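Local coordinates for xyloglucan-specific endo-beta-1,4-glucanase BoGH9A (Bacteroides ovatus, PDB 6DHT), which hydrolyses internal beta-1,4-glucosidic linkages in the backbone of xyloglucan, releasing xyloglucan oligosaccharides, at residues A[109-114]-A[552-557]; A[185-190]-A[216-221]; A[205-208]-A[212-215]. All blocks are in the same frame, centred on the assembly; numbering follows the deposited sequence.

Contacts 1 and 2 are buried helix packing in the catalytic domain, while contact 3 is a partly buried calcium loop farther from the centre of the chain. Contact 1 pairs helix 105-117 with helix 551-567 and mixes an amide hydrogen bond with a small apolar patch. Contact 2 sets helix 176-192 against helix 213-226 through two methionines and a glutamine side chain, with no hydrogen bond across it. The two cores touch where Leu112 meets Met218 and Ala555 meets Met186. Contact 3 involves the start of helix 213-226, which it therefore shares with contact 2; there the chemistry turns to oxygen ligands, and Asp216 of contact 2 supplies a further ligand to the same calcium.

Contact 1 of 3, residues A[109-114]-A[552-557]; sequences DAALKS and NWNAAL. With EDO (1,2-ethanediol), chain G.
Ala111 meets both Asn554 and Leu557, one turn apart on the partner helix, so a polar and an apolar contact lie side by side. The polar one is the amide of Asn554: ND2 donates to Ala111 O at 3.1 Å, approaching in the carbonyl plane on a lone pair, with that oxygen almost exactly in the plane of the amide. Ser114 OG donates to the same carbonyl oxygen from its own helix at 2.7 Å, a bond tilted 31° from the carbonyl plane. With chi1 at 74°, OG sits between the backbone N and the carbonyl carbon, turned back over the preceding turn. Asn554 and Ser114 are each modelled in two conformers; the double grip on Ala111 O holds for the conformers described and is less certain for the alternates. Beyond the pair, Asn554 ND2 also bonds Gly512 O, and its OD1 accepts from Leu514 N; the amide thus ties both helices to a loop.

The apolar part is small. Leu557 CD2 comes to 3.5 Å from Ala111 CB, and Leu107, a turn earlier on the first helix, also packs on Leu557.

The helix segments run nearly antiparallel, at 153°, with their axes 8.9 Å apart. Helices 105-117 and 551-567, the first and last of the chain, thereby meet in the closed (alpha/alpha)6 barrel of family 9 glycoside hydrolases.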
ATOM      1  N   ASP A 109      -5.784 -10.680  -3.339  1.00 12.35           N
ATOM      2  CA  ASP A 109      -7.105 -10.364  -3.851  1.00 12.83           C
ATOM      3  C   ASP A 109      -7.886  -9.532  -2.856  1.00 11.70           C
ATOM      4  O   ASP A 109      -8.520  -8.534  -3.225  1.00 13.54           O
ATOM      5  CB  ASP A 109      -7.889 -11.650  -4.179  1.00 14.20           C
ATOM      6  CG  ASP A 109      -7.346 -12.403  -5.401  1.00 17.01           C
ATOM      7  OD1 ASP A 109      -6.346 -11.987  -6.000  1.00 15.19           O
ATOM      8  OD2 ASP A 109      -7.946 -13.449  -5.726  1.00 19.79           O
ATOM      9  N   ALA A 110      -7.851  -9.930  -1.591  1.00 12.41           N
ATOM     10  CA  ALA A 110      -8.564  -9.158  -0.558  1.00 13.16           C
ATOM     11  C   ALA A 110      -8.036  -7.721  -0.399  1.00 11.97           C
ATOM     12  O   ALA A 110      -8.797  -6.776  -0.218  1.00 12.38           O
ATOM     13  CB  ALA A 110      -8.515  -9.876   0.774  1.00 12.11           C
ATOM     14  N   ALA A 111      -6.716  -7.589  -0.454  1.00 11.96           N
ATOM     15  CA  ALA A 111      -6.070  -6.290  -0.358  1.00 10.95           C
ATOM     16  C   ALA A 111      -6.531  -5.357  -1.476  1.00 12.30           C
ATOM     17  O   ALA A 111      -6.764  -4.159  -1.258  1.00 12.74           O
ATOM     18  CB  ALA A 111      -4.579  -6.456  -0.365  1.00 12.21           C
ATOM     19  N   LEU A 112      -6.662  -5.889  -2.695  1.00 11.65           N
ATOM     20  CA  LEU A 112      -7.171  -5.099  -3.797  1.00 11.75           C
ATOM     21  C   LEU A 112      -8.661  -4.822  -3.656  1.00 11.53           C
ATOM     22  O   LEU A 112      -9.114  -3.693  -3.936  1.00 12.73           O
ATOM     23  CB  LEU A 112      -6.869  -5.834  -5.106  1.00 11.60           C
ATOM     24  CG  LEU A 112      -7.304  -5.119  -6.377  1.00 11.95           C
ATOM     25  CD1 LEU A 112      -6.715  -3.721  -6.506  1.00 12.25           C
ATOM     26  CD2 LEU A 112      -6.904  -5.961  -7.574  1.00 13.07           C
ATOM     27  N   LYS A 113      -9.414  -5.810  -3.210  1.00 10.84           N
ATOM     28  CA  LYS A 113     -10.854  -5.672  -3.065  1.00 12.42           C
ATOM     29  C   LYS A 113     -11.210  -4.648  -1.980  1.00 13.21           C
ATOM     30  O   LYS A 113     -12.314  -4.091  -1.992  1.00 13.72           O
ATOM     31  CB  LYS A 113     -11.457  -7.043  -2.765  1.00 12.55           C
ATOM     32  CG  LYS A 113     -12.957  -7.146  -2.701  1.00 15.94           C
ATOM     33  CD  LYS A 113     -13.663  -6.717  -3.970  1.00 19.59           C
ATOM     34  CE  LYS A 113     -15.162  -7.052  -3.882  1.00 18.52           C
ATOM     35  NZ  LYS A 113     -15.466  -8.509  -3.906  1.00 20.81           N
ATOM     36  N   SER A 114     -10.295  -4.384  -1.047  1.00 11.50           N
ATOM     37  CA  SER A 114     -10.540  -3.367  -0.028  0.58 12.14           C
ATOM     38  C   SER A 114     -10.867  -2.016  -0.655  1.00 13.64           C
ATOM     39  O   SER A 114     -11.672  -1.244  -0.101  1.00 13.03           O
ATOM     40  CB  SER A 114      -9.323  -3.224   0.889  0.58 12.69           C
ATOM     41  OG  SER A 114      -8.240  -2.539   0.264  0.58 13.65           O
ATOM     42  N   ASN A 552      -3.121   4.073   1.190  1.00 12.80           N
ATOM     43  CA  ASN A 552      -1.687   3.986   0.917  1.00 11.25           C
ATOM     44  C   ASN A 552      -1.061   2.818   1.620  1.00 12.58           C
ATOM     45  O   ASN A 552      -0.063   2.291   1.167  1.00 13.24           O
ATOM     46  CB  ASN A 552      -0.956   5.289   1.231  1.00 11.59           C
ATOM     47  CG  ASN A 552      -1.213   5.797   2.636  1.00 16.29           C
ATOM     48  OD1 ASN A 552      -2.365   5.890   3.100  1.00 13.74           O
ATOM     49  ND2 ASN A 552      -0.138   6.137   3.323  1.00 15.40           N
ATOM     50  N   TRP A 553      -1.648   2.404   2.739  1.00 11.82           N
ATOM     51  CA  TRP A 553      -1.175   1.238   3.465  1.00 11.13           C
ATOM     52  C   TRP A 553      -1.627  -0.025   2.738  1.00 11.14           C
ATOM     53  O   TRP A 553      -0.846  -0.960   2.575  1.00 12.33           O
ATOM     54  CB  TRP A 553      -1.674   1.279   4.922  1.00 10.41           C
ATOM     55  CG  TRP A 553      -1.111   2.443   5.673  1.00 11.57           C
ATOM     56  CD1 TRP A 553      -0.148   3.282   5.251  1.00 12.92           C
ATOM     57  CD2 TRP A 553      -1.484   2.893   6.988  1.00 12.96           C
ATOM     58  NE1 TRP A 553       0.109   4.220   6.198  1.00 14.74           N
ATOM     59  CE2 TRP A 553      -0.706   4.018   7.273  1.00 11.94           C
ATOM     60  CE3 TRP A 553      -2.403   2.452   7.938  1.00 12.99           C
ATOM     61  CZ2 TRP A 553      -0.794   4.713   8.481  1.00 13.54           C
ATOM     62  CZ3 TRP A 553      -2.498   3.144   9.139  1.00 14.32           C
ATOM     63  CH2 TRP A 553      -1.702   4.261   9.393  1.00 14.89           C
ATOM     64  N   ASN A 554      -2.855  -0.041   2.238  1.00 11.51           N
ATOM     65  CA  ASN A 554      -3.292  -1.163   1.425  0.61 10.47           C
ATOM     66  C   ASN A 554      -2.601  -1.225   0.065  1.00 11.13           C
ATOM     67  O   ASN A 554      -2.454  -2.320  -0.496  1.00 11.43           O
ATOM     68  CB  ASN A 554      -4.798  -1.217   1.291  0.61 11.45           C
ATOM     69  CG  ASN A 554      -5.377  -2.257   2.190  0.61 11.57           C
ATOM     70  OD1 ASN A 554      -5.208  -2.184   3.411  0.61 12.51           O
ATOM     71  ND2 ASN A 554      -5.985  -3.274   1.618  0.61 11.64           N
ATOM     72  N   ALA A 555      -2.152  -0.078  -0.463  1.00 10.51           N
ATOM     73  CA  ALA A 555      -1.427  -0.089  -1.731  1.00 10.56           C
ATOM     74  C   ALA A 555      -0.142  -0.870  -1.552  1.00 10.83           C
ATOM     75  O   ALA A 555       0.245  -1.649  -2.414  1.00 11.03           O
ATOM     76  CB  ALA A 555      -1.131   1.319  -2.192  1.00 11.21           C
ATOM     77  N   ALA A 556       0.518  -0.660  -0.414  1.00 10.73           N
ATOM     78  CA  ALA A 556       1.738  -1.399  -0.085  1.00 10.72           C
ATOM     79  C   ALA A 556       1.466  -2.887   0.023  1.00 10.11           C
ATOM     80  O   ALA A 556       2.231  -3.722  -0.454  1.00 11.68           O
ATOM     81  CB  ALA A 556       2.344  -0.879   1.206  1.00 12.95           C
ATOM     82  N   LEU A 557       0.381  -3.232   0.705  1.00  9.96           N
ATOM     83  CA  LEU A 557       0.000  -4.646   0.815  1.00 10.47           C
ATOM     84  C   LEU A 557      -0.311  -5.269  -0.532  1.00 10.73           C
ATOM     85  O   LEU A 557       0.138  -6.373  -0.818  1.00 11.20           O
ATOM     86  CB  LEU A 557      -1.209  -4.765   1.737  1.00 12.01           C
ATOM     87  CG  LEU A 557      -1.753  -6.165   1.978  1.00 12.06           C
ATOM     88  CD1 LEU A 557      -0.693  -7.062   2.638  1.00 14.28           C
ATOM     89  CD2 LEU A 557      -3.026  -6.117   2.802  1.00 12.06           C
TER
HETATM   90  C1  EDO G 606     -13.030 -11.549  -3.398  1.00 33.41           C
HETATM   91  O1  EDO G 606     -14.073 -10.940  -2.615  1.00 36.01           O
HETATM   92  C2  EDO G 606     -11.709 -10.828  -3.137  1.00 31.35           C
HETATM   93  O2  EDO G 606     -11.307 -10.961  -1.758  1.00 21.12           O

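Contact 2 of 3, residues A[185-190]-A[216-221]; sequences LMQSIY and DEMQFN. With CA (calcium ion), chain D.
Met186 and Met218 cross at a slant, their methyls in contact, between two helices of the (alpha/alpha)6 barrel of this family 9 enzyme. Met186, on helix 176-192, runs straight out through CG and SD and bends only at its last torsion, which carries CE to 3.5 Å from Met218 CE. Met218, on helix 213-226, is folded more sharply: chi2 at -59° turns SD aside, and chi3 at 99° swings the methyl round. Besides that methyl, Met186 CE also touches the sulfur, lying 3.6 Å from Met218 SD. Leu112 and Phe115 of helix 105-117 close round this pair, the first against Met218 and the second against Met186.

Gln187 takes the other flank of Met218. Its chain, extended beyond CG, slides past the methionine in the opposite direction, so that OE1 lies 3.4 Å from Met218 CG and equally near CB. No hydrogen bond crosses here. Gln187 NE2 is held by Gln277 OE1 and Ser278 OG, which fixes the amide with its oxygen turned against aliphatic carbon; that oxygen is buried and has no polar partner in the model. Replacing Met218 with an alanine would probably open a gap between the helices, leaving the Met186 methyl without its mate and Gln187 without the CG it lies along.

Two residues before Met218, the same helix carries a calcium ligand. Asp216 divides its carboxylate between two tasks: OD1 bonds Tyr289 OH, while OD2 binds the calcium ion at 2.3 Å.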
ATOM      1  N   LEU A 185       1.949   3.394  -6.969  1.00 11.64           N
ATOM      2  CA  LEU A 185       2.637   2.230  -6.424  1.00 11.66           C
ATOM      3  C   LEU A 185       2.023   0.943  -6.981  1.00 11.16           C
ATOM      4  O   LEU A 185       2.755   0.065  -7.456  1.00 10.98           O
ATOM      5  CB  LEU A 185       2.574   2.246  -4.887  1.00 11.12           C
ATOM      6  CG  LEU A 185       3.220   1.028  -4.214  1.00 11.93           C
ATOM      7  CD1 LEU A 185       4.683   0.882  -4.587  1.00 12.37           C
ATOM      8  CD2 LEU A 185       3.054   1.139  -2.712  1.00 13.05           C
ATOM      9  N   MET A 186       0.698   0.820  -6.952  1.00 11.34           N
ATOM     10  CA  MET A 186       0.059  -0.400  -7.407  1.00 10.77           C
ATOM     11  C   MET A 186       0.302  -0.603  -8.890  1.00 10.83           C
ATOM     12  O   MET A 186       0.536  -1.731  -9.341  1.00 11.68           O
ATOM     13  CB  MET A 186      -1.422  -0.446  -7.053  1.00 11.28           C
ATOM     14  CG  MET A 186      -1.646  -0.564  -5.550  1.00 10.59           C
ATOM     15  SD  MET A 186      -3.365  -0.673  -5.066  1.00 12.09           S
ATOM     16  CE  MET A 186      -3.873   1.007  -5.231  1.00 11.77           C
ATOM     17  N   GLN A 187       0.244   0.474  -9.654  1.00 11.19           N
ATOM     18  CA  GLN A 187       0.488   0.396 -11.102  1.00 10.70           C
ATOM     19  C   GLN A 187       1.954   0.147 -11.435  1.00 11.93           C
ATOM     20  O   GLN A 187       2.270  -0.327 -12.541  1.00 12.04           O
ATOM     21  CB  GLN A 187      -0.098   1.645 -11.821  1.00 10.97           C
ATOM     22  CG  GLN A 187      -1.613   1.582 -11.838  1.00 12.75           C
ATOM     23  CD  GLN A 187      -2.346   2.622 -12.684  1.00 12.58           C
ATOM     24  OE1 GLN A 187      -3.520   2.407 -12.982  1.00 14.94           O
ATOM     25  NE2 GLN A 187      -1.717   3.737 -13.002  1.00 12.39           N
ATOM     26  N   SER A 188       2.879   0.440 -10.527  1.00 12.25           N
ATOM     27  CA  SER A 188       4.282   0.050 -10.718  1.00 12.48           C
ATOM     28  C   SER A 188       4.362  -1.483 -10.701  1.00 12.48           C
ATOM     29  O   SER A 188       4.989  -2.103 -11.575  1.00 13.34           O
ATOM     30  CB  SER A 188       5.188   0.628  -9.620  1.00 13.09           C
ATOM     31  OG  SER A 188       5.178   2.047  -9.631  1.00 14.04           O
ATOM     32  N   ILE A 189       3.717  -2.125  -9.736  1.00 11.34           N
ATOM     33  CA  ILE A 189       3.785  -3.583  -9.647  1.00 11.69           C
ATOM     34  C   ILE A 189       2.973  -4.232 -10.787  1.00 12.87           C
ATOM     35  O   ILE A 189       3.381  -5.255 -11.367  1.00 12.22           O
ATOM     36  CB  ILE A 189       3.366  -4.072  -8.212  1.00 12.46           C
ATOM     37  CG1 ILE A 189       4.556  -3.980  -7.228  1.00 14.26           C
ATOM     38  CG2 ILE A 189       2.860  -5.499  -8.198  1.00 13.22           C
ATOM     39  CD1 ILE A 189       5.097  -2.655  -6.995  1.00 19.07           C
ATOM     40  N   TYR A 190       1.844  -3.623 -11.129  1.00 12.42           N
ATOM     41  CA  TYR A 190       1.059  -4.083 -12.276  1.00 12.05           C
ATOM     42  C   TYR A 190       1.913  -4.279 -13.541  1.00 12.66           C
ATOM     43  O   TYR A 190       1.809  -5.300 -14.237  1.00 14.13           O
ATOM     44  CB  TYR A 190      -0.075  -3.082 -12.554  1.00 12.85           C
ATOM     45  CG  TYR A 190      -0.807  -3.415 -13.827  1.00 13.35           C
ATOM     46  CD1 TYR A 190      -1.816  -4.375 -13.837  1.00 14.02           C
ATOM     47  CD2 TYR A 190      -0.477  -2.771 -15.019  1.00 14.57           C
ATOM     48  CE1 TYR A 190      -2.444  -4.731 -15.035  1.00 14.46           C
ATOM     49  CE2 TYR A 190      -1.094  -3.099 -16.172  1.00 13.26           C
ATOM     50  CZ  TYR A 190      -2.091  -4.055 -16.177  1.00 13.34           C
ATOM     51  OH  TYR A 190      -2.677  -4.362 -17.406  1.00 18.50           O
ATOM     52  N   ASP A 216      -9.401  -1.573 -13.523  1.00 12.86           N
ATOM     53  CA  ASP A 216     -10.765  -1.084 -13.260  1.00 12.96           C
ATOM     54  C   ASP A 216     -10.834  -0.333 -11.942  1.00 14.97           C
ATOM     55  O   ASP A 216     -11.440   0.753 -11.828  1.00 16.29           O
ATOM     56  CB  ASP A 216     -11.795  -2.195 -13.224  1.00 13.05           C
ATOM     57  CG  ASP A 216     -11.991  -2.875 -14.572  1.00 16.18           C
ATOM     58  OD1 ASP A 216     -12.215  -2.181 -15.595  1.00 16.28           O
ATOM     59  OD2 ASP A 216     -11.933  -4.113 -14.573  1.00 15.21           O
ATOM     60  N   GLU A 217     -10.241  -0.925 -10.916  1.00 13.79           N
ATOM     61  CA  GLU A 217     -10.290  -0.303  -9.608  1.00 13.52           C
ATOM     62  C   GLU A 217      -9.561   1.041  -9.596  1.00 13.87           C
ATOM     63  O   GLU A 217     -10.099   2.035  -9.096  1.00 14.34           O
ATOM     64  CB  GLU A 217      -9.735  -1.227  -8.518  1.00 12.75           C
ATOM     65  CG  GLU A 217     -10.049  -0.726  -7.096  1.00 13.05           C
ATOM     66  CD  GLU A 217     -11.551  -0.639  -6.844  1.00 14.37           C
ATOM     67  OE1 GLU A 217     -12.250  -1.656  -7.069  1.00 15.40           O
ATOM     68  OE2 GLU A 217     -12.042   0.463  -6.473  1.00 15.36           O
ATOM     69  N   MET A 218      -8.358   1.079 -10.168  1.00 12.05           N
ATOM     70  CA  MET A 218      -7.635   2.320 -10.226  1.00 12.77           C
ATOM     71  C   MET A 218      -8.468   3.363 -10.935  1.00 13.39           C
ATOM     72  O   MET A 218      -8.497   4.511 -10.513  1.00 14.16           O
ATOM     73  CB  MET A 218      -6.275   2.175 -10.927  1.00 13.15           C
ATOM     74  CG  MET A 218      -5.339   1.089 -10.384  1.00 12.44           C
ATOM     75  SD  MET A 218      -4.883   1.250  -8.649  1.00 13.18           S
ATOM     76  CE  MET A 218      -6.027   0.104  -7.898  1.00 12.51           C
ATOM     77  N   GLN A 219      -9.113   2.972 -12.035  1.00 13.33           N
ATOM     78  CA  GLN A 219      -9.842   3.954 -12.836  1.00 14.73           C
ATOM     79  C   GLN A 219     -10.965   4.596 -12.051  1.00 15.38           C
ATOM     80  O   GLN A 219     -11.298   5.764 -12.285  1.00 15.38           O
ATOM     81  CB  GLN A 219     -10.389   3.305 -14.109  1.00 14.81           C
ATOM     82  CG  GLN A 219     -10.195   4.163 -15.372  1.00 17.73           C
ATOM     83  CD  GLN A 219     -11.125   5.379 -15.480  1.00 17.68           C
ATOM     84  OE1 GLN A 219     -12.336   5.301 -15.229  1.00 19.60           O
ATOM     85  NE2 GLN A 219     -10.548   6.514 -15.848  1.00 20.53           N
ATOM     86  N   PHE A 220     -11.533   3.857 -11.101  1.00 14.46           N
ATOM     87  CA  PHE A 220     -12.616   4.418 -10.302  1.00 14.28           C
ATOM     88  C   PHE A 220     -12.149   5.675  -9.583  1.00 15.11           C
ATOM     89  O   PHE A 220     -12.915   6.632  -9.407  1.00 17.01           O
ATOM     90  CB  PHE A 220     -13.162   3.435  -9.285  1.00 15.27           C
ATOM     91  CG  PHE A 220     -14.472   3.879  -8.726  1.00 17.08           C
ATOM     92  CD1 PHE A 220     -15.647   3.611  -9.409  1.00 17.55           C
ATOM     93  CD2 PHE A 220     -14.527   4.637  -7.572  1.00 18.18           C
ATOM     94  CE1 PHE A 220     -16.873   4.047  -8.908  1.00 18.65           C
ATOM     95  CE2 PHE A 220     -15.763   5.076  -7.071  1.00 17.00           C
ATOM     96  CZ  PHE A 220     -16.926   4.791  -7.763  1.00 19.36           C
ATOM     97  N   ASN A 221     -10.896   5.673  -9.136  1.00 13.98           N
ATOM     98  CA  ASN A 221     -10.316   6.840  -8.509  1.00 13.65           C
ATOM     99  C   ASN A 221      -9.709   7.806  -9.542  1.00 13.65           C
ATOM    100  O   ASN A 221      -9.827   9.003  -9.376  1.00 14.48           O
ATOM    101  CB  ASN A 221      -9.291   6.467  -7.435  1.00 15.34           C
ATOM    102  CG  ASN A 221      -8.980   7.634  -6.511  1.00 14.04           C
ATOM    103  OD1 ASN A 221      -9.751   7.909  -5.597  1.00 13.46           O
ATOM    104  ND2 ASN A 221      -7.879   8.339  -6.745  1.00 14.16           N
TER
HETATM  105 CA    CA D 603     -12.255  -6.242 -15.367  1.00 17.76          CA
HETATM  106  O   HOH W   1     -12.455  -8.390 -16.330  1.00 22.17           O

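Contact 3 of 3, residues A[205-208]-A[212-215]. With CA (calcium ion), chain D.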
ATOM      1  N   PRO A 205     -17.828  -5.094  -9.769  1.00 18.96           N
ATOM      2  CA  PRO A 205     -18.780  -4.920 -10.871  1.00 20.59           C
ATOM      3  C   PRO A 205     -18.120  -5.024 -12.249  1.00 24.50           C
ATOM      4  O   PRO A 205     -18.777  -5.407 -13.226  1.00 22.81           O
ATOM      5  CB  PRO A 205     -19.365  -3.531 -10.606  1.00 24.66           C
ATOM      6  CG  PRO A 205     -19.256  -3.377  -9.129  1.00 19.71           C
ATOM      7  CD  PRO A 205     -17.955  -4.026  -8.770  1.00 18.19           C
ATOM      8  N   GLU A 206     -16.826  -4.731 -12.307  1.00 17.29           N
ATOM      9  CA  GLU A 206     -16.096  -4.681 -13.569  1.00 17.40           C
ATOM     10  C   GLU A 206     -15.367  -5.998 -13.871  1.00 19.30           C
ATOM     11  O   GLU A 206     -14.531  -6.050 -14.785  1.00 18.06           O
ATOM     12  CB  GLU A 206     -15.117  -3.496 -13.580  1.00 19.32           C
ATOM     13  CG  GLU A 206     -15.771  -2.129 -13.261  1.00 18.05           C
ATOM     14  CD  GLU A 206     -16.043  -1.875 -11.773  1.00 20.89           C
ATOM     15  OE1 GLU A 206     -15.596  -2.663 -10.905  1.00 20.84           O
ATOM     16  OE2 GLU A 206     -16.715  -0.847 -11.473  1.00 23.28           O
ATOM     17  N   SER A 207     -15.676  -7.053 -13.125  1.00 18.61           N
ATOM     18  CA  SER A 207     -14.969  -8.321 -13.292  1.00 18.56           C
ATOM     19  C   SER A 207     -15.279  -9.045 -14.601  1.00 21.49           C
ATOM     20  O   SER A 207     -14.540  -9.945 -14.981  1.00 23.73           O
ATOM     21  CB  SER A 207     -15.208  -9.278 -12.127  1.00 20.82           C
ATOM     22  OG  SER A 207     -14.521  -8.837 -10.956  1.00 19.31           O
ATOM     23  N   ASN A 208     -16.341  -8.651 -15.296  1.00 20.70           N
ATOM     24  CA  ASN A 208     -16.690  -9.345 -16.546  1.00 26.13           C
ATOM     25  C   ASN A 208     -16.450  -8.521 -17.802  1.00 28.41           C
ATOM     26  O   ASN A 208     -16.901  -8.898 -18.884  1.00 30.92           O
ATOM     27  CB  ASN A 208     -18.128  -9.867 -16.487  1.00 25.64           C
ATOM     28  CG  ASN A 208     -18.296 -10.976 -15.454  1.00 38.49           C
ATOM     29  OD1 ASN A 208     -19.224 -10.950 -14.648  1.00 48.46           O
ATOM     30  ND2 ASN A 208     -17.380 -11.941 -15.459  1.00 42.80           N
ATOM     31  N   PRO A 212      -8.157  -5.655 -17.071  1.00 15.85           N
ATOM     32  CA  PRO A 212      -7.730  -6.205 -15.771  1.00 15.65           C
ATOM     33  C   PRO A 212      -8.363  -5.464 -14.599  1.00 14.92           C
ATOM     34  O   PRO A 212      -8.425  -4.230 -14.562  1.00 15.06           O
ATOM     35  CB  PRO A 212      -6.209  -6.001 -15.785  1.00 16.08           C
ATOM     36  CG  PRO A 212      -5.852  -6.043 -17.276  1.00 16.09           C
ATOM     37  CD  PRO A 212      -7.001  -5.295 -17.915  1.00 18.50           C
ATOM     38  N   ASP A 213      -8.848  -6.254 -13.660  1.00 13.91           N
ATOM     39  CA  ASP A 213      -9.611  -5.739 -12.525  1.00 14.07           C
ATOM     40  C   ASP A 213      -8.823  -4.721 -11.696  1.00 13.49           C
ATOM     41  O   ASP A 213      -9.422  -3.770 -11.207  1.00 12.94           O
ATOM     42  CB  ASP A 213     -10.122  -6.864 -11.625  1.00 13.85           C
ATOM     43  CG  ASP A 213     -11.322  -7.603 -12.188  1.00 16.97           C
ATOM     44  OD1 ASP A 213     -11.753  -7.296 -13.323  1.00 15.98           O
ATOM     45  OD2 ASP A 213     -11.814  -8.516 -11.501  1.00 18.52           O
ATOM     46  N   LEU A 214      -7.509  -4.903 -11.535  1.00 13.91           N
ATOM     47  CA  LEU A 214      -6.705  -3.886 -10.857  1.00 12.54           C
ATOM     48  C   LEU A 214      -6.862  -2.541 -11.547  1.00 11.44           C
ATOM     49  O   LEU A 214      -7.028  -1.519 -10.867  1.00 13.31           O
ATOM     50  CB  LEU A 214      -5.235  -4.273 -10.742  1.00 12.53           C
ATOM     51  CG  LEU A 214      -4.342  -3.262 -10.014  1.00 13.54           C
ATOM     52  CD1 LEU A 214      -3.229  -4.035  -9.298  1.00 16.71           C
ATOM     53  CD2 LEU A 214      -3.766  -2.217 -10.909  1.00 14.83           C
ATOM     54  N   LEU A 215      -6.828  -2.515 -12.885  1.00 12.37           N
ATOM     55  CA  LEU A 215      -6.967  -1.258 -13.601  1.00 12.33           C
ATOM     56  C   LEU A 215      -8.386  -0.711 -13.503  1.00 12.93           C
ATOM     57  O   LEU A 215      -8.553   0.496 -13.385  1.00 12.96           O
ATOM     58  CB  LEU A 215      -6.595  -1.427 -15.065  1.00 12.78           C
ATOM     59  CG  LEU A 215      -5.126  -1.717 -15.351  1.00 12.59           C
ATOM     60  CD1 LEU A 215      -4.873  -1.728 -16.875  1.00 15.42           C
ATOM     61  CD2 LEU A 215      -4.172  -0.747 -14.655  1.00 14.34           C
TER
HETATM   62 CA    CA D 603     -12.255  -6.242 -15.367  1.00 17.76          CA
HETATM   63  O   HOH W   1     -12.455  -8.390 -16.330  1.00 22.17           O
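Ser207 and Asp213 form the tight side of this contact, with the calcium ion beside them. Ser207 OG donates to Asp213 OD2 at 2.8 Å, coming from above the carboxylate, 38° out of its plane. The other oxygen, Asp213 OD1, binds the calcium at 2.4 Å, so one carboxylate serves both metal and loop. Asp213 CG lies anti to its carbonyl carbon (chi1 -77°), which brings the oxygens nearer the loop than the direction of CB alone suggests. OD2 is gripped a second time by Ile202 N, and Ser207 OG accepts from Ile204 N; together these bonds limit how the carboxylate can turn.

Glu206 O binds the metal from the loop, also at 2.4 Å, and lies 3.4 Å from Asp213 OD1 because both oxygens share the cation. This is a calcium-binding loop at the N-terminal end of helix 213-226, in the family 9 catalytic domain: Asn209 OD1, Thr211 O and Asp216 OD2 supply further ligands, and Pro212 holds the N-cap position. The Glu206 side chain does not bind the metal; it is held separately, by a salt bridge from OE2 to Arg119 NH1.

The other side is looser. A water completes the six ligands at 2.4 Å from the calcium and makes a weak hydrogen bond to Ser207 O. The Asn208 CB points away from the helix; the residue is exposed and touches a crystal neighbour.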